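Local structure of putative secreted lipase (Streptomyces sp. W007, 5H6B) at residues L47-A50 with P51-V54; S83-Q86 with L87-V91; T204-R207 with T208-D212; N218-L221 with Q222-C225. The protein probably hydrolyses the ester bonds of triacylglycerols as a secreted, thermostable lipase of the alpha/beta-hydrolase superfamily. All coordinates share one frame; numbering follows the deposited sequence.

Contact 1: L47-A50 with P51-V54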
loop_
_atom_site.group_PDB
_atom_site.type_symbol
_atom_site.label_atom_id
_atom_site.label_comp_id
_atom_site.label_asym_id
_atom_site.label_seq_id
_atom_site.Cartn_x
_atom_site.Cartn_y
_atom_site.Cartn_z
ATOM N N LEU A 47 -10.745 -3.067 6.461
ATOM C CA LEU A 47 -11.672 -3.832 7.319
ATOM C C LEU A 47 -11.337 -5.331 7.452
ATOM O O LEU A 47 -11.688 -5.931 8.463
ATOM C CB LEU A 47 -13.126 -3.684 6.860
ATOM C CG LEU A 47 -13.733 -2.283 7.042
ATOM C CD1 LEU A 47 -15.092 -2.226 6.364
ATOM C CD2 LEU A 47 -13.854 -1.908 8.506
ATOM N N VAL A 48 -10.681 -5.932 6.455
ATOM C CA VAL A 48 -10.222 -7.312 6.599
ATOM C C VAL A 48 -8.781 -7.350 7.099
ATOM O O VAL A 48 -8.508 -7.972 8.119
ATOM C CB VAL A 48 -10.412 -8.130 5.299
ATOM C CG1 VAL A 48 -9.840 -9.538 5.453
ATOM C CG2 VAL A 48 -11.894 -8.202 4.935
ATOM N N LEU A 49 -7.870 -6.671 6.408
ATOM C CA LEU A 49 -6.435 -6.776 6.734
ATOM C C LEU A 49 -6.030 -6.275 8.107
ATOM O O LEU A 49 -5.179 -6.902 8.742
ATOM C CB LEU A 49 -5.550 -6.092 5.689
ATOM C CG LEU A 49 -4.031 -6.108 5.962
ATOM C CD1 LEU A 49 -3.503 -7.538 6.069
ATOM C CD2 LEU A 49 -3.258 -5.328 4.895
ATOM N N ALA A 50 -6.580 -5.149 8.560
ATOM C CA ALA A 50 -6.182 -4.614 9.873
ATOM C C ALA A 50 -6.502 -5.568 11.024
ATOM O O ALA A 50 -5.593 -5.902 11.780
ATOM C CB ALA A 50 -6.730 -3.214 10.136
ATOM N N PRO A 51 -7.761 -6.050 11.134
ATOM C CA PRO A 51 -8.037 -7.128 12.122
ATOM C C PRO A 51 -7.212 -8.404 11.929
ATOM O O PRO A 51 -6.837 -9.039 12.898
ATOM C CB PRO A 51 -9.519 -7.469 11.893
ATOM C CG PRO A 51 -10.098 -6.271 11.243
ATOM C CD PRO A 51 -8.987 -5.613 10.447
ATOM N N TYR A 52 -6.958 -8.778 10.681
ATOM C CA TYR A 52 -6.147 -9.953 10.368
ATOM C C TYR A 52 -4.734 -9.829 10.944
ATOM O O TYR A 52 -4.191 -10.797 11.465
ATOM C CB TYR A 52 -6.114 -10.114 8.855
ATOM C CG TYR A 52 -5.370 -11.291 8.288
ATOM C CD1 TYR A 52 -3.978 -11.244 8.112
ATOM C CD2 TYR A 52 -6.061 -12.432 7.848
ATOM C CE1 TYR A 52 -3.294 -12.309 7.557
ATOM C CE2 TYR A 52 -5.382 -13.501 7.284
ATOM C CZ TYR A 52 -3.999 -13.430 7.138
ATOM O OH TYR A 52 -3.320 -14.479 6.594
ATOM N N LEU A 53 -4.154 -8.637 10.856
ATOM C CA LEU A 53 -2.846 -8.378 11.444
ATOM C C LEU A 53 -2.913 -8.198 12.954
ATOM O O LEU A 53 -2.011 -8.641 13.659
ATOM C CB LEU A 53 -2.182 -7.163 10.802
ATOM C CG LEU A 53 -1.827 -7.355 9.328
ATOM C CD1 LEU A 53 -1.184 -6.083 8.794
ATOM C CD2 LEU A 53 -0.919 -8.557 9.127
ATOM N N VAL A 54 -3.974 -7.569 13.452
ATOM C CA VAL A 54 -4.171 -7.437 14.897
ATOM C C VAL A 54 -4.229 -8.815 15.565
ATOM O O VAL A 54 -3.657 -9.003 16.636
ATOM C CB VAL A 54 -5.422 -6.592 15.230
ATOM C CG1 VAL A 54 -5.800 -6.689 16.708
ATOM C CG2 VAL A 54 -5.170 -5.136 14.865
#
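Leu-49 and Leu-53, one helical turn apart, carry the apolar part of this contact. CD1 of Leu-49 rests 3.7 Å from CG of Leu-53, and the two isobutyl groups slant across each other. Leu-49 has its CG turned opposite the backbone N (chi1 178°), which brings this methyl up the helix toward its partner. CD1 of Leu-49 also comes within 4.3 Å of CD1 of Tyr-52.

Three backbone bonds hold the turn, Tyr-52 N to Val-48 O, Leu-53 N to Leu-49 O and Val-54 N to Ala-50 O, all between 2.9 and 3.1 Å. These bonds run into helix 49-54, which is the connection of a beta-alpha-beta unit between parallel strands 32-35 and 59-63 of the alpha/beta-hydrolase sheet. Leu-53 faces that sheet, touching Val-32 and Val-60, so an alanine here would probably open a gap against both strands and leave CD1 of Leu-49 without its Leu-53 partner.

Pro-51 makes contacts of another sort. It has no N-H to offer, and its ring meets the carbonyl of Leu-47 through carbon, CG of Pro-51 lying 3.2 Å from O of Leu-47. CD of Pro-51 also lies 3.3 Å from CB of Ala-50, a close approach across the peptide bond that links the two residues. Tyr-52 leads off toward His-244 of helix 240-250, and its ring makes a cation-pi contact with Arg-56.

Contact 2: S83-Q86 with L87-V91; sequences SAEQ and LDVFV
Glu-85 bends forward along helix 80-98 to reach Asp-88 and Val-89, three and four residues on. From CB the chain first leaves with CG opposite the backbone N (chi1 177°), then folds at chi2 (49°), so that the carboxylate swings toward the next turn. There CD of Glu-85 comes 4.1 Å from CB of Asp-88, and the two oxygens part company. OE1 of Glu-85 lies 3.3 Å from OD2 of Asp-88; OE2 of Glu-85 meets a methyl, CG2 of Val-89, at 3.4 Å.

The pair of carboxylates is a meeting of like charges and no hydrogen bond joins them, both oxygens being acceptors. Their planes stand 64° apart. Asp-88 belongs to a zinc site with Asp-92, a turn further on, and the cation probably offsets part of the negative charge that Glu-85, Asp-88 and Asp-92 bring together.

Beneath the side chains runs plain alpha-helical bonding, Leu-87 N to Ser-83 O, Asp-88 N to Ala-84 O, Val-89 N to Glu-85 O and Phe-90 N to Gln-86 O, all between 2.9 and 3.1 Å. The amide of Gln-86 is held by the 66-67 stretch of chain: its OE1 takes the N-H of Gly-66 and its NE2 bonds to OE1 of Gln-67.

Leu-87 packs on Val-35 of strand 32-35 and on Tyr-118 of helix 115-121, which Ala-84 and Asp-88 also meet through Tyr-117 and Tyr-118 respectively, while Phe-90 touches Phe-61 and Leu-63 of strand 59-63.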
loop_
_atom_site.group_PDB
_atom_site.type_symbol
_atom_site.label_atom_id
_atom_site.label_comp_id
_atom_site.label_asym_id
_atom_site.label_seq_id
_atom_site.Cartn_x
_atom_site.Cartn_y
_atom_site.Cartn_z
ATOM N N SER A 83 0.697 14.059 -0.637
ATOM C CA SER A 83 0.294 12.822 0.040
ATOM C C SER A 83 1.474 12.125 0.741
ATOM O O SER A 83 1.348 11.636 1.882
ATOM C CB SER A 83 -0.404 11.877 -0.935
ATOM O OG SER A 83 -1.686 12.378 -1.297
ATOM N N ALA A 84 2.618 12.099 0.066
ATOM C CA ALA A 84 3.839 11.549 0.645
ATOM C C ALA A 84 4.288 12.326 1.874
ATOM O O ALA A 84 4.839 11.731 2.797
ATOM C CB ALA A 84 4.955 11.509 -0.398
ATOM N N GLU A 85 4.055 13.640 1.893
ATOM C CA GLU A 85 4.366 14.448 3.079
ATOM C C GLU A 85 3.433 14.117 4.227
ATOM O O GLU A 85 3.881 14.043 5.367
ATOM C CB GLU A 85 4.366 15.956 2.777
ATOM C CG GLU A 85 4.607 16.889 3.982
ATOM C CD GLU A 85 5.821 16.530 4.868
ATOM O OE1 GLU A 85 6.861 16.044 4.348
ATOM O OE2 GLU A 85 5.734 16.744 6.108
ATOM N N GLN A 86 2.150 13.882 3.947
ATOM C CA GLN A 86 1.215 13.424 5.009
ATOM C C GLN A 86 1.674 12.100 5.630
ATOM O O GLN A 86 1.584 11.895 6.848
ATOM C CB GLN A 86 -0.199 13.244 4.469
ATOM C CG GLN A 86 -0.880 14.511 4.021
ATOM C CD GLN A 86 -2.208 14.212 3.378
ATOM O OE1 GLN A 86 -2.283 13.842 2.211
ATOM N NE2 GLN A 86 -3.270 14.365 4.139
ATOM N N LEU A 87 2.152 11.205 4.767
ATOM C CA LEU A 87 2.686 9.909 5.191
ATOM C C LEU A 87 3.906 10.102 6.098
ATOM O O LEU A 87 4.021 9.438 7.137
ATOM C CB LEU A 87 3.044 9.050 3.961
ATOM C CG LEU A 87 3.751 7.719 4.211
ATOM C CD1 LEU A 87 2.860 6.789 5.012
ATOM C CD2 LEU A 87 4.183 7.071 2.902
ATOM N N ASP A 88 4.788 11.020 5.691
ATOM C CA ASP A 88 5.967 11.423 6.478
ATOM C C ASP A 88 5.598 11.801 7.915
ATOM O O ASP A 88 6.089 11.166 8.867
ATOM C CB ASP A 88 6.701 12.579 5.770
ATOM C CG ASP A 88 8.085 12.880 6.354
ATOM O OD1 ASP A 88 8.495 12.288 7.389
ATOM O OD2 ASP A 88 8.758 13.737 5.743
ATOM N N VAL A 89 4.724 12.801 8.058
ATOM C CA VAL A 89 4.206 13.238 9.380
ATOM C C VAL A 89 3.569 12.067 10.146
ATOM O O VAL A 89 3.808 11.885 11.352
ATOM C CB VAL A 89 3.169 14.385 9.229
ATOM C CG1 VAL A 89 2.403 14.635 10.527
ATOM C CG2 VAL A 89 3.849 15.665 8.752
ATOM N N PHE A 90 2.772 11.266 9.443
ATOM C CA PHE A 90 2.067 10.145 10.083
ATOM C C PHE A 90 3.024 9.071 10.631
ATOM O O PHE A 90 2.824 8.584 11.749
ATOM C CB PHE A 90 1.039 9.538 9.125
ATOM C CG PHE A 90 0.129 8.527 9.767
ATOM C CD1 PHE A 90 -1.024 8.927 10.411
ATOM C CD2 PHE A 90 0.433 7.165 9.725
ATOM C CE1 PHE A 90 -1.869 7.999 10.997
ATOM C CE2 PHE A 90 -0.409 6.232 10.301
ATOM C CZ PHE A 90 -1.565 6.652 10.942
ATOM N N VAL A 91 4.049 8.701 9.863
ATOM C CA VAL A 91 5.035 7.718 10.341
ATOM C C VAL A 91 5.797 8.254 11.569
ATOM O O VAL A 91 5.988 7.521 12.535
ATOM C CB VAL A 91 6.030 7.264 9.238
ATOM C CG1 VAL A 91 7.136 6.384 9.824
ATOM C CG2 VAL A 91 5.310 6.497 8.137
#

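Contact 3: T204-R207 with T208-D212; sequences TPYR and TQYLD
Tyr-206 and Tyr-210 lie side by side and point the same way, with the Tyr-210 hydroxyl set at the edge of the Tyr-206 ring, in its plane. OH of Tyr-210 is 3.6 Å from CE1 of Tyr-206. One face of the Tyr-206 ring carries CG of Arg-207, offset toward the rim, and the extended arginine runs on until its guanidinium has the Tyr-206 hydroxyl over one face, 3.5 Å above the plane. The same CG of Arg-207 touches CE2 of Tyr-210 at 4.1 Å, so the aliphatic stem is shared by both tyrosines.

Residues 206-209 form a short 3-10 segment in the loop between strands 191-196 and 216-220, next to the probable catalytic acid Asp-200. Its bonds span three residues: Gln-209 N to Tyr-206 O and Tyr-210 N to Arg-207 O, both 3.0 Å, each N-H coming in from above the carbonyl plane. Pro-205, which follows a cis peptide bond, is gripped twice through its carbonyl. OG1 of Thr-208 donates to O of Pro-205 at 2.7 Å, nearly in line with the carbonyl bond, and N of Thr-208 donates to the same O at 3.1 Å from above the plane. With chi1 at 60°, OG1 swings back over the turn to reach it.

Gln-209 lays its chain against the Tyr-206 carbonyl, CG of Gln-209 lying 3.1 Å from O of Tyr-206, and its NE2 goes on to bond Val-203 O and, weakly, Asp-200 OD2.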
loop_
_atom_site.group_PDB
_atom_site.type_symbol
_atom_site.label_atom_id
_atom_site.label_comp_id
_atom_site.label_asym_id
_atom_site.label_seq_id
_atom_site.Cartn_x
_atom_site.Cartn_y
_atom_site.Cartn_z
ATOM N N THR A 204 -2.045 -1.946 -15.941
ATOM C CA THR A 204 -1.575 -2.890 -16.935
ATOM C C THR A 204 -0.436 -2.280 -17.774
ATOM O O THR A 204 -0.342 -1.052 -17.889
ATOM C CB THR A 204 -2.705 -3.342 -17.873
ATOM O OG1 THR A 204 -3.271 -2.203 -18.522
ATOM C CG2 THR A 204 -3.780 -4.093 -17.105
ATOM N N PRO A 205 0.446 -3.116 -18.329
ATOM C CA PRO A 205 0.523 -4.556 -18.027
ATOM C C PRO A 205 0.913 -4.744 -16.559
ATOM O O PRO A 205 1.625 -3.903 -16.002
ATOM C CB PRO A 205 1.615 -5.064 -18.981
ATOM C CG PRO A 205 1.802 -3.972 -19.999
ATOM C CD PRO A 205 1.495 -2.699 -19.276
ATOM N N TYR A 206 0.398 -5.796 -15.926
ATOM C CA TYR A 206 0.525 -5.938 -14.460
ATOM C C TYR A 206 1.979 -6.023 -13.972
ATOM O O TYR A 206 2.266 -5.666 -12.832
ATOM C CB TYR A 206 -0.290 -7.129 -13.949
ATOM C CG TYR A 206 0.345 -8.463 -14.195
ATOM C CD1 TYR A 206 1.256 -8.988 -13.277
ATOM C CD2 TYR A 206 0.056 -9.210 -15.351
ATOM C CE1 TYR A 206 1.877 -10.206 -13.492
ATOM C CE2 TYR A 206 0.652 -10.455 -15.557
ATOM C CZ TYR A 206 1.566 -10.939 -14.616
ATOM O OH TYR A 206 2.191 -12.155 -14.769
ATOM N N ARG A 207 2.871 -6.512 -14.837
ATOM C CA ARG A 207 4.328 -6.534 -14.589
ATOM C C ARG A 207 4.961 -5.183 -14.245
ATOM O O ARG A 207 5.923 -5.152 -13.499
ATOM C CB ARG A 207 5.074 -7.160 -15.787
ATOM C CG ARG A 207 4.893 -8.666 -15.850
ATOM C CD ARG A 207 5.839 -9.318 -16.842
ATOM N NE ARG A 207 6.013 -10.750 -16.571
ATOM C CZ ARG A 207 5.204 -11.728 -17.002
ATOM N NH1 ARG A 207 4.115 -11.474 -17.742
ATOM N NH2 ARG A 207 5.491 -12.993 -16.688
ATOM N N THR A 208 4.399 -4.085 -14.740
ATOM C CA THR A 208 4.863 -2.750 -14.353
ATOM C C THR A 208 4.641 -2.425 -12.861
ATOM O O THR A 208 5.168 -1.429 -12.356
ATOM C CB THR A 208 4.184 -1.632 -15.175
ATOM O OG1 THR A 208 2.762 -1.669 -14.974
ATOM C CG2 THR A 208 4.508 -1.762 -16.671
ATOM N N GLN A 209 3.867 -3.254 -12.163
ATOM C CA GLN A 209 3.697 -3.122 -10.717
ATOM C C GLN A 209 4.950 -3.583 -9.976
ATOM O O GLN A 209 5.258 -3.075 -8.904
ATOM C CB GLN A 209 2.495 -3.926 -10.241
ATOM C CG GLN A 209 1.189 -3.524 -10.915
ATOM C CD GLN A 209 0.061 -4.448 -10.544
ATOM O OE1 GLN A 209 0.078 -5.077 -9.485
ATOM N NE2 GLN A 209 -0.926 -4.554 -11.423
ATOM N N TYR A 210 5.657 -4.554 -10.565
ATOM C CA TYR A 210 6.867 -5.120 -9.976
ATOM C C TYR A 210 7.988 -4.101 -9.836
ATOM O O TYR A 210 8.142 -3.223 -10.676
ATOM C CB TYR A 210 7.394 -6.295 -10.805
ATOM C CG TYR A 210 6.541 -7.533 -10.835
ATOM C CD1 TYR A 210 5.686 -7.871 -9.773
ATOM C CD2 TYR A 210 6.627 -8.419 -11.915
ATOM C CE1 TYR A 210 4.927 -9.027 -9.822
ATOM C CE2 TYR A 210 5.872 -9.581 -11.967
ATOM C CZ TYR A 210 5.029 -9.874 -10.910
ATOM O OH TYR A 210 4.265 -11.004 -10.938
ATOM N N LEU A 211 8.753 -4.246 -8.754
ATOM C CA LEU A 211 9.932 -3.447 -8.495
ATOM C C LEU A 211 11.204 -4.227 -8.864
ATOM O O LEU A 211 11.205 -5.444 -8.992
ATOM C CB LEU A 211 9.977 -3.038 -7.026
ATOM C CG LEU A 211 8.919 -2.028 -6.565
ATOM C CD1 LEU A 211 8.864 -2.009 -5.045
ATOM C CD2 LEU A 211 9.188 -0.628 -7.076
ATOM N N ASP A 212 12.289 -3.492 -9.031
ATOM C CA ASP A 212 13.582 -4.059 -9.371
ATOM C C ASP A 212 14.629 -3.576 -8.382
ATOM O O ASP A 212 14.686 -2.395 -8.044
ATOM C CB ASP A 212 13.965 -3.625 -10.777
ATOM C CG ASP A 212 15.412 -3.918 -11.118
ATOM O OD1 ASP A 212 15.713 -5.040 -11.580
ATOM O OD2 ASP A 212 16.230 -2.992 -10.965
#

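Contact 4: N218-L221 with Q222-C225; sequences NVLL and QDLC
Strand 216-220, at one margin of the parallel sheet, ends here and passes into a short, weakly bonded helical turn at about 222-224, with Leu-220 and Asp-223 closing the bend. N of Asp-223 donates to O of Leu-220 at 2.9 Å, from above the carbonyl plane. One residue on, O of Leu-221 takes a straighter bond from N of Cys-225, 3.0 Å with 167° at the hydrogen, and a weak one from N of Leu-224.

Val-219 and Leu-224 bring methyls together across the turn, CG1 of Val-219 lying 3.8 Å from CD1 of Leu-224, with the two side chains at about a right angle. Both also touch Glu-245 of helix 240-250. Asp-223 folds its carboxylate back over the strand end (chi1 -73°), so that OD2 of Asp-223 meets CB of Leu-220 at 3.6 Å; this is a contact with carbon, not a hydrogen bond.

Gln-222 bends at chi2 (67°) and brings its amide group back against Leu-220 and Leu-221. CD of Gln-222 sits 4.1 Å from CB of Leu-221, and the far end of the group reaches the methyl region of both leucines. Without the amide, as with an alanine here, a gap would probably open beside Leu-220 and Leu-221 where the group had lain.

Cys-225 follows the turn with its SG in a disulfide to Cys-260. The last strand of the parallel alpha/beta-hydrolase sheet thus exits into a short helical turn that the disulfide ties to the C-terminal part of the chain.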
loop_
_atom_site.group_PDB
_atom_site.type_symbol
_atom_site.label_atom_id
_atom_site.label_comp_id
_atom_site.label_asym_id
_atom_site.label_seq_id
_atom_site.Cartn_x
_atom_site.Cartn_y
_atom_site.Cartn_z
ATOM N N ASN A 218 9.100 -10.089 -5.868
ATOM C CA ASN A 218 7.887 -9.902 -6.649
ATOM C C ASN A 218 7.145 -11.216 -6.674
ATOM O O ASN A 218 7.728 -12.232 -6.993
ATOM C CB ASN A 218 8.204 -9.451 -8.078
ATOM C CG ASN A 218 8.721 -8.024 -8.133
ATOM O OD1 ASN A 218 8.082 -7.094 -7.653
ATOM N ND2 ASN A 218 9.890 -7.844 -8.723
ATOM N N VAL A 219 5.849 -11.168 -6.376
ATOM C CA VAL A 219 5.015 -12.343 -6.221
ATOM C C VAL A 219 3.755 -12.212 -7.068
ATOM O O VAL A 219 3.056 -11.181 -7.032
ATOM C CB VAL A 219 4.611 -12.497 -4.746
ATOM C CG1 VAL A 219 3.773 -13.758 -4.537
ATOM C CG2 VAL A 219 5.864 -12.514 -3.867
ATOM N N LEU A 220 3.485 -13.255 -7.838
ATOM C CA LEU A 220 2.290 -13.356 -8.634
ATOM C C LEU A 220 1.284 -14.160 -7.824
ATOM O O LEU A 220 1.546 -15.322 -7.473
ATOM C CB LEU A 220 2.580 -14.051 -9.960
ATOM C CG LEU A 220 1.395 -14.155 -10.927
ATOM C CD1 LEU A 220 0.887 -12.770 -11.307
ATOM C CD2 LEU A 220 1.775 -14.953 -12.175
ATOM N N LEU A 221 0.139 -13.538 -7.537
ATOM C CA LEU A 221 -0.921 -14.153 -6.732
ATOM C C LEU A 221 -1.349 -15.539 -7.229
ATOM O O LEU A 221 -1.648 -16.437 -6.431
ATOM C CB LEU A 221 -2.161 -13.235 -6.703
ATOM C CG LEU A 221 -3.378 -13.686 -5.891
ATOM C CD1 LEU A 221 -3.001 -13.700 -4.416
ATOM C CD2 LEU A 221 -4.587 -12.788 -6.182
ATOM N N GLN A 222 -1.390 -15.702 -8.544
ATOM C CA GLN A 222 -1.817 -16.954 -9.129
ATOM C C GLN A 222 -0.744 -18.066 -8.967
ATOM O O GLN A 222 -1.099 -19.235 -9.030
ATOM C CB GLN A 222 -2.264 -16.785 -10.573
ATOM C CG GLN A 222 -3.585 -16.007 -10.734
ATOM C CD GLN A 222 -3.494 -14.534 -10.333
ATOM O OE1 GLN A 222 -4.383 -13.990 -9.684
ATOM N NE2 GLN A 222 -2.410 -13.897 -10.703
ATOM N N ASP A 223 0.529 -17.713 -8.724
ATOM C CA ASP A 223 1.551 -18.710 -8.323
ATOM C C ASP A 223 1.240 -19.308 -6.963
ATOM O O ASP A 223 1.551 -20.468 -6.720
ATOM C CB ASP A 223 2.982 -18.121 -8.282
ATOM C CG ASP A 223 3.565 -17.875 -9.665
ATOM O OD1 ASP A 223 3.068 -18.455 -10.635
ATOM O OD2 ASP A 223 4.519 -17.082 -9.790
ATOM N N LEU A 224 0.636 -18.503 -6.092
ATOM C CA LEU A 224 0.233 -18.930 -4.753
ATOM C C LEU A 224 -1.068 -19.740 -4.803
ATOM O O LEU A 224 -1.187 -20.761 -4.139
ATOM C CB LEU A 224 0.050 -17.708 -3.846
ATOM C CG LEU A 224 1.208 -16.716 -3.772
ATOM C CD1 LEU A 224 0.812 -15.537 -2.911
ATOM C CD2 LEU A 224 2.450 -17.425 -3.231
ATOM N N CYS A 225 -2.046 -19.253 -5.558
ATOM C CA CYS A 225 -3.280 -19.971 -5.782
ATOM C C CYS A 225 -3.734 -19.744 -7.227
ATOM O O CYS A 225 -4.232 -18.668 -7.549
ATOM C CB CYS A 225 -4.361 -19.540 -4.791
ATOM S SG CYS A 225 -5.924 -20.445 -4.957
#

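How the contacts relate
Contacts 3 and 4 are the pair that touch, their centres 13 Å apart: ND2 of Asn-218 probably bonds O of Leu-211 at 2.8 Å, and CE1 of Tyr-206 packs on CD1 of Leu-220 at 3.5 Å. Contacts 1 and 2 stand apart, centres 22 Å from each other, while 2 and 4 fall on opposite sides of the molecule, about 30 Å between centres. Contact 2 holds Asp-88 of one zinc site; contact 3 borders another, through Thr-208 O to His-139 and Asp-212 N to Asp-185. Gln-209 reaches Asp-200, probably the triad acid, whereas Leu-49 and Leu-87 come near the presumed nucleophile elbow without touching it.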